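Local atomic coordinates of protein SeqA (Vibrio cholerae, PDB entry 3SK7), a protein that negatively regulates replication initiation by binding pairs of hemimethylated GATC sequences in the oriC region, so that each chromosome starts replicating only once per cell cycle. Residues A18-A23 with F27-S32; W81-N86 with Q92-Q97. All coordinates share one frame; numbering follows the deposited sequence. Where two conformers were deposited one is given.

Contact 1. Residues A18-A23 with F27-S32; sequences AGLKNA and FMLILS
L20 reaches in from the loop and meets L29 on the helix methyl to methyl, CD1 of L20 lying 3.8 Å from CD2 of L29. The two side chains cross at roughly a right angle, so they share this one point and do not lie alongside each other. L29 gets there with CG anti to its own backbone nitrogen (chi1 -178°), and F17 and E16 of helix 15-18 touch it as well. The closer join is polar: the F27 N-H points at A23 O over 2.8 Å and is almost straight, at 169°. This is the first-turn i to i+4 bond of helix 23-37, with N22 just ahead at the N-cap position but giving no capping bond from its side chain. F27 CB follows its nitrogen to 3.2 Å from A23 O, while the ring heads off into the protein, where L31 CD1 lies over one face near the rim. The other side of the contact is much looser. K21 and N22 in the turn are exposed to solvent and carry their side chains well clear of the helix; the L20 carbonyl is tied back by a hydrogen bond from R26 NH1.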
loop_
_atom_site.group_PDB
_atom_site.type_symbol
_atom_site.label_atom_id
_atom_site.label_comp_id
_atom_site.label_asym_id
_atom_site.label_seq_id
_atom_site.Cartn_x
_atom_site.Cartn_y
_atom_site.Cartn_z
ATOM N N ALA A 18 5.994 13.233 -5.739
ATOM C CA ALA A 18 7.059 14.100 -5.247
ATOM C C ALA A 18 6.560 15.163 -4.336
ATOM O O ALA A 18 7.283 15.635 -3.452
ATOM C CB ALA A 18 7.781 14.767 -6.426
ATOM N N GLY A 19 5.323 15.565 -4.564
ATOM C CA GLY A 19 4.730 16.660 -3.822
ATOM C C GLY A 19 4.327 16.280 -2.414
ATOM O O GLY A 19 4.023 17.124 -1.590
ATOM N N LEU A 20 4.290 14.987 -2.138
ATOM C CA LEU A 20 3.782 14.494 -0.862
ATOM C C LEU A 20 4.861 14.528 0.212
ATOM O O LEU A 20 5.849 13.828 0.119
ATOM C CB LEU A 20 3.273 13.061 -1.028
ATOM C CG LEU A 20 2.150 12.830 -2.037
ATOM C CD1 LEU A 20 1.817 11.363 -2.126
ATOM C CD2 LEU A 20 0.909 13.682 -1.693
ATOM N N LYS A 21 4.661 15.326 1.248
ATOM C CA LYS A 21 5.678 15.480 2.289
ATOM C C LYS A 21 5.521 14.520 3.460
ATOM O O LYS A 21 6.414 14.404 4.313
ATOM C CB LYS A 21 5.668 16.910 2.819
ATOM C CG LYS A 21 5.961 17.956 1.771
ATOM C CD LYS A 21 6.195 19.327 2.409
ATOM C CE LYS A 21 5.016 19.815 3.255
ATOM N NZ LYS A 21 3.759 19.897 2.462
ATOM N N ASN A 22 4.407 13.798 3.489
ATOM C CA ASN A 22 4.092 12.959 4.620
ATOM C C ASN A 22 3.988 11.487 4.239
ATOM O O ASN A 22 3.424 11.119 3.193
ATOM C CB ASN A 22 2.795 13.426 5.276
ATOM C CG ASN A 22 2.871 14.866 5.751
ATOM O OD1 ASN A 22 3.286 15.128 6.872
ATOM N ND2 ASN A 22 2.458 15.792 4.912
ATOM N N ALA A 23 4.507 10.655 5.126
ATOM C CA ALA A 23 4.564 9.212 4.887
ATOM C C ALA A 23 3.208 8.587 4.622
ATOM O O ALA A 23 3.071 7.729 3.757
ATOM C CB ALA A 23 5.215 8.508 6.050
ATOM N N PHE A 27 2.386 6.349 1.409
ATOM C CA PHE A 27 1.906 4.987 1.688
ATOM C C PHE A 27 0.596 4.737 0.946
ATOM O O PHE A 27 0.436 3.747 0.229
ATOM C CB PHE A 27 1.751 4.840 3.195
ATOM C CG PHE A 27 1.147 3.545 3.670
ATOM C CD1 PHE A 27 1.827 2.354 3.546
ATOM C CD2 PHE A 27 -0.069 3.541 4.308
ATOM C CE1 PHE A 27 1.307 1.181 4.061
ATOM C CE2 PHE A 27 -0.585 2.369 4.815
ATOM C CZ PHE A 27 0.100 1.193 4.679
ATOM N N MET A 28 -0.360 5.634 1.140
ATOM C CA MET A 28 -1.650 5.495 0.490
ATOM C C MET A 28 -1.596 5.508 -1.046
ATOM O O MET A 28 -2.276 4.701 -1.703
ATOM C CB MET A 28 -2.624 6.558 0.993
ATOM C CG MET A 28 -3.092 6.362 2.429
ATOM S SD MET A 28 -3.877 4.769 2.655
ATOM C CE MET A 28 -4.929 5.028 4.038
ATOM N N LEU A 29 -0.792 6.424 -1.608
ATOM C CA LEU A 29 -0.698 6.498 -3.053
ATOM C C LEU A 29 -0.004 5.258 -3.625
ATOM O O LEU A 29 -0.370 4.766 -4.680
ATOM C CB LEU A 29 0.011 7.780 -3.482
ATOM C CG LEU A 29 0.140 8.029 -4.980
ATOM C CD1 LEU A 29 -1.200 7.909 -5.680
ATOM C CD2 LEU A 29 0.749 9.394 -5.230
ATOM N N ILE A 30 0.984 4.748 -2.919
ATOM C CA ILE A 30 1.612 3.489 -3.321
ATOM C C ILE A 30 0.586 2.343 -3.369
ATOM O O ILE A 30 0.503 1.601 -4.372
ATOM C CB ILE A 30 2.754 3.129 -2.368
ATOM C CG1 ILE A 30 3.987 3.979 -2.663
ATOM C CG2 ILE A 30 3.141 1.648 -2.480
ATOM C CD1 ILE A 30 4.999 4.032 -1.527
ATOM N N LEU A 31 -0.211 2.211 -2.306
ATOM C CA LEU A 31 -1.250 1.182 -2.289
ATOM C C LEU A 31 -2.292 1.389 -3.397
ATOM O O LEU A 31 -2.672 0.439 -4.087
ATOM C CB LEU A 31 -1.920 1.111 -0.936
ATOM C CG LEU A 31 -1.032 0.645 0.222
ATOM C CD1 LEU A 31 -1.710 0.945 1.543
ATOM C CD2 LEU A 31 -0.714 -0.821 0.118
ATOM N N SER A 32 -2.741 2.624 -3.577
ATOM C CA SER A 32 -3.711 2.901 -4.633
ATOM C C SER A 32 -3.146 2.503 -5.982
ATOM O O SER A 32 -3.870 1.987 -6.850
ATOM C CB SER A 32 -4.075 4.388 -4.677
ATOM O OG SER A 32 -4.794 4.809 -3.526
#

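Contact 2. Residues W81-N86 with Q92-Q97; sequences WVITNN and QQMVEQ
The side-chain amide of N86 and the thioether of M94 come at each other from opposite directions, with SD 3.6 Å from ND2. The sulfur is not in line with the amide: it stands well out of the amide plane, above the nitrogen, and the approach is van der Waals in kind. ND2 spends a hydrogen nearer its own plane, on I83 O at 3.1 Å. That bond is bent, 149° at the hydrogen, and the donor sits above the carbonyl plane, 56° out of it. At the oxygen end of the amide, OD1 takes a hydrogen bond from K91 NZ, so both polar atoms have partners.

From the buried side of helix 88-101, M94 runs out nearly extended and then bends at its last torsion (chi3 64°), which turns the terminal methyl toward the backbone of residues 82-83. CE packs 3.6 Å from V82 CG2, the two side chains meeting at a slant. The same methyl lies 4.1 Å from I83 O and 4.5 Å from I83 CG1, so it spans V82 and I83, more loosely at the second. Strand 81-82 is the middle one of the small antiparallel sheet in the SeqA C-terminal domain, the DNA-binding part of the family. Past it the chain makes an inverse gamma turn centred on N85, which swings N86 back over I83.

Thus the grip between the segments is apolar, carried by one methionine, while the polar bonds of N86 brace its own loop and the start of the helix. The lysine at OD1 would probably polarise the amide and make ND2 a somewhat stronger donor to I83 O.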
loop_
_atom_site.group_PDB
_atom_site.type_symbol
_atom_site.label_atom_id
_atom_site.label_comp_id
_atom_site.label_asym_id
_atom_site.label_seq_id
_atom_site.Cartn_x
_atom_site.Cartn_y
_atom_site.Cartn_z
ATOM N N TRP A 81 -9.586 -0.872 2.755
ATOM C CA TRP A 81 -9.234 -0.099 3.927
ATOM C C TRP A 81 -7.971 -0.696 4.516
ATOM O O TRP A 81 -7.704 -1.899 4.350
ATOM C CB TRP A 81 -10.342 -0.188 4.986
ATOM C CG TRP A 81 -11.606 0.538 4.589
ATOM C CD1 TRP A 81 -12.491 0.189 3.606
ATOM C CD2 TRP A 81 -12.094 1.747 5.157
ATOM N NE1 TRP A 81 -13.505 1.123 3.529
ATOM C CE2 TRP A 81 -13.274 2.094 4.464
ATOM C CE3 TRP A 81 -11.648 2.580 6.178
ATOM C CZ2 TRP A 81 -14.011 3.235 4.772
ATOM C CZ3 TRP A 81 -12.388 3.696 6.487
ATOM C CH2 TRP A 81 -13.551 4.019 5.785
ATOM N N VAL A 82 -7.187 0.151 5.188
ATOM C CA VAL A 82 -5.949 -0.291 5.824
ATOM C C VAL A 82 -5.795 0.337 7.195
ATOM O O VAL A 82 -6.255 1.450 7.420
ATOM C CB VAL A 82 -4.738 0.023 4.920
ATOM C CG1 VAL A 82 -4.533 1.525 4.732
ATOM C CG2 VAL A 82 -3.473 -0.592 5.443
ATOM N N ILE A 83 -5.190 -0.387 8.126
ATOM C CA ILE A 83 -4.900 0.170 9.431
ATOM C C ILE A 83 -3.722 1.159 9.351
ATOM O O ILE A 83 -2.756 0.952 8.606
ATOM C CB ILE A 83 -4.669 -0.905 10.497
ATOM C CG1 ILE A 83 -3.356 -1.641 10.275
ATOM C CG2 ILE A 83 -5.842 -1.889 10.522
ATOM C CD1 ILE A 83 -3.025 -2.595 11.400
ATOM N N THR A 84 -3.828 2.263 10.088
ATOM C CA THR A 84 -2.820 3.304 10.043
ATOM C C THR A 84 -2.264 3.671 11.395
ATOM O O THR A 84 -1.519 4.642 11.486
ATOM C CB THR A 84 -3.297 4.574 9.340
ATOM O OG1 THR A 84 -4.258 5.259 10.151
ATOM C CG2 THR A 84 -3.906 4.274 8.005
ATOM N N ASN A 85 -2.563 2.872 12.418
ATOM C CA ASN A 85 -1.984 3.086 13.749
ATOM C C ASN A 85 -0.572 2.534 13.797
ATOM O O ASN A 85 -0.264 1.627 14.576
ATOM C CB ASN A 85 -2.817 2.389 14.838
ATOM C CG ASN A 85 -2.743 0.857 14.741
ATOM O OD1 ASN A 85 -2.510 0.302 13.670
ATOM N ND2 ASN A 85 -2.933 0.179 15.865
ATOM N N ASN A 86 0.296 3.067 12.960
ATOM C CA ASN A 86 1.616 2.474 12.829
ATOM C C ASN A 86 2.647 3.501 12.388
ATOM O O ASN A 86 2.287 4.583 11.946
ATOM C CB ASN A 86 1.592 1.294 11.850
ATOM C CG ASN A 86 0.753 1.564 10.612
ATOM O OD1 ASN A 86 0.864 2.616 9.981
ATOM N ND2 ASN A 86 -0.108 0.617 10.272
ATOM N N GLN A 92 6.370 0.363 5.726
ATOM C CA GLN A 92 7.303 -0.223 4.764
ATOM C C GLN A 92 7.129 -1.735 4.710
ATOM O O GLN A 92 7.092 -2.343 3.626
ATOM C CB GLN A 92 8.744 0.160 5.142
ATOM C CG GLN A 92 9.071 1.623 4.909
ATOM C CD GLN A 92 10.389 2.036 5.501
ATOM O OE1 GLN A 92 10.844 1.505 6.513
ATOM N NE2 GLN A 92 10.986 3.029 4.898
ATOM N N GLN A 93 7.032 -2.359 5.880
ATOM C CA GLN A 93 6.878 -3.811 5.923
ATOM C C GLN A 93 5.592 -4.281 5.280
ATOM O O GLN A 93 5.547 -5.323 4.638
ATOM C CB GLN A 93 6.911 -4.299 7.382
ATOM C CG GLN A 93 8.262 -4.106 8.037
ATOM C CD GLN A 93 8.295 -4.562 9.494
ATOM O OE1 GLN A 93 7.264 -4.618 10.158
ATOM N NE2 GLN A 93 9.483 -4.905 9.987
ATOM N N MET A 94 4.532 -3.520 5.474
ATOM C CA MET A 94 3.235 -3.861 4.885
ATOM C C MET A 94 3.294 -3.800 3.359
ATOM O O MET A 94 2.790 -4.693 2.659
ATOM C CB MET A 94 2.166 -2.910 5.402
ATOM C CG MET A 94 1.957 -3.021 6.910
ATOM S SD MET A 94 1.025 -1.667 7.661
ATOM C CE MET A 94 -0.500 -1.974 6.814
ATOM N N VAL A 95 3.904 -2.731 2.847
ATOM C CA VAL A 95 4.026 -2.586 1.402
ATOM C C VAL A 95 4.927 -3.688 0.807
ATOM O O VAL A 95 4.637 -4.241 -0.251
ATOM C CB VAL A 95 4.560 -1.196 1.028
ATOM C CG1 VAL A 95 5.018 -1.159 -0.417
ATOM C CG2 VAL A 95 3.511 -0.134 1.260
ATOM N N GLU A 96 6.006 -4.004 1.503
ATOM C CA GLU A 96 6.855 -5.083 1.052
ATOM C C GLU A 96 6.098 -6.407 0.972
ATOM O O GLU A 96 6.200 -7.119 -0.020
ATOM C CB GLU A 96 8.056 -5.243 1.995
ATOM C CG GLU A 96 8.932 -6.441 1.659
ATOM C CD GLU A 96 10.063 -6.642 2.627
ATOM O OE1 GLU A 96 9.966 -6.224 3.815
ATOM O OE2 GLU A 96 11.050 -7.253 2.192
ATOM N N GLN A 97 5.346 -6.734 2.020
ATOM C CA GLN A 97 4.587 -7.977 2.046
ATOM C C GLN A 97 3.642 -8.060 0.859
ATOM O O GLN A 97 3.550 -9.113 0.142
ATOM C CB GLN A 97 3.787 -8.095 3.347
ATOM C CG GLN A 97 4.642 -8.409 4.563
ATOM C CD GLN A 97 3.944 -8.164 5.895
ATOM O OE1 GLN A 97 2.715 -8.070 5.977
ATOM N NE2 GLN A 97 4.741 -8.060 6.955
#

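From the N terminus, helix 15-18 gives way to the 18-23 loop, and contact 1 closes at once, with three helical residues between its segments, fastening that loop to the first half of helix 23-37. Much later, contact 2 closes the turn from strand 81-82 into helix 88-101, with five residues between. The two follow in series along the chain, neither nesting nor crossing. In space they abut, centres about 12 Å apart. Helix 23-37 is the shared wall: M28 CE lies 3.6 Å from V82 CG1, and the F27 ring reaches M94 and V95, with CZ 3.9 Å from M94 CE. Together they tie the 18-23 loop and helix 23-37 to strand 81-82 and helix 88-101.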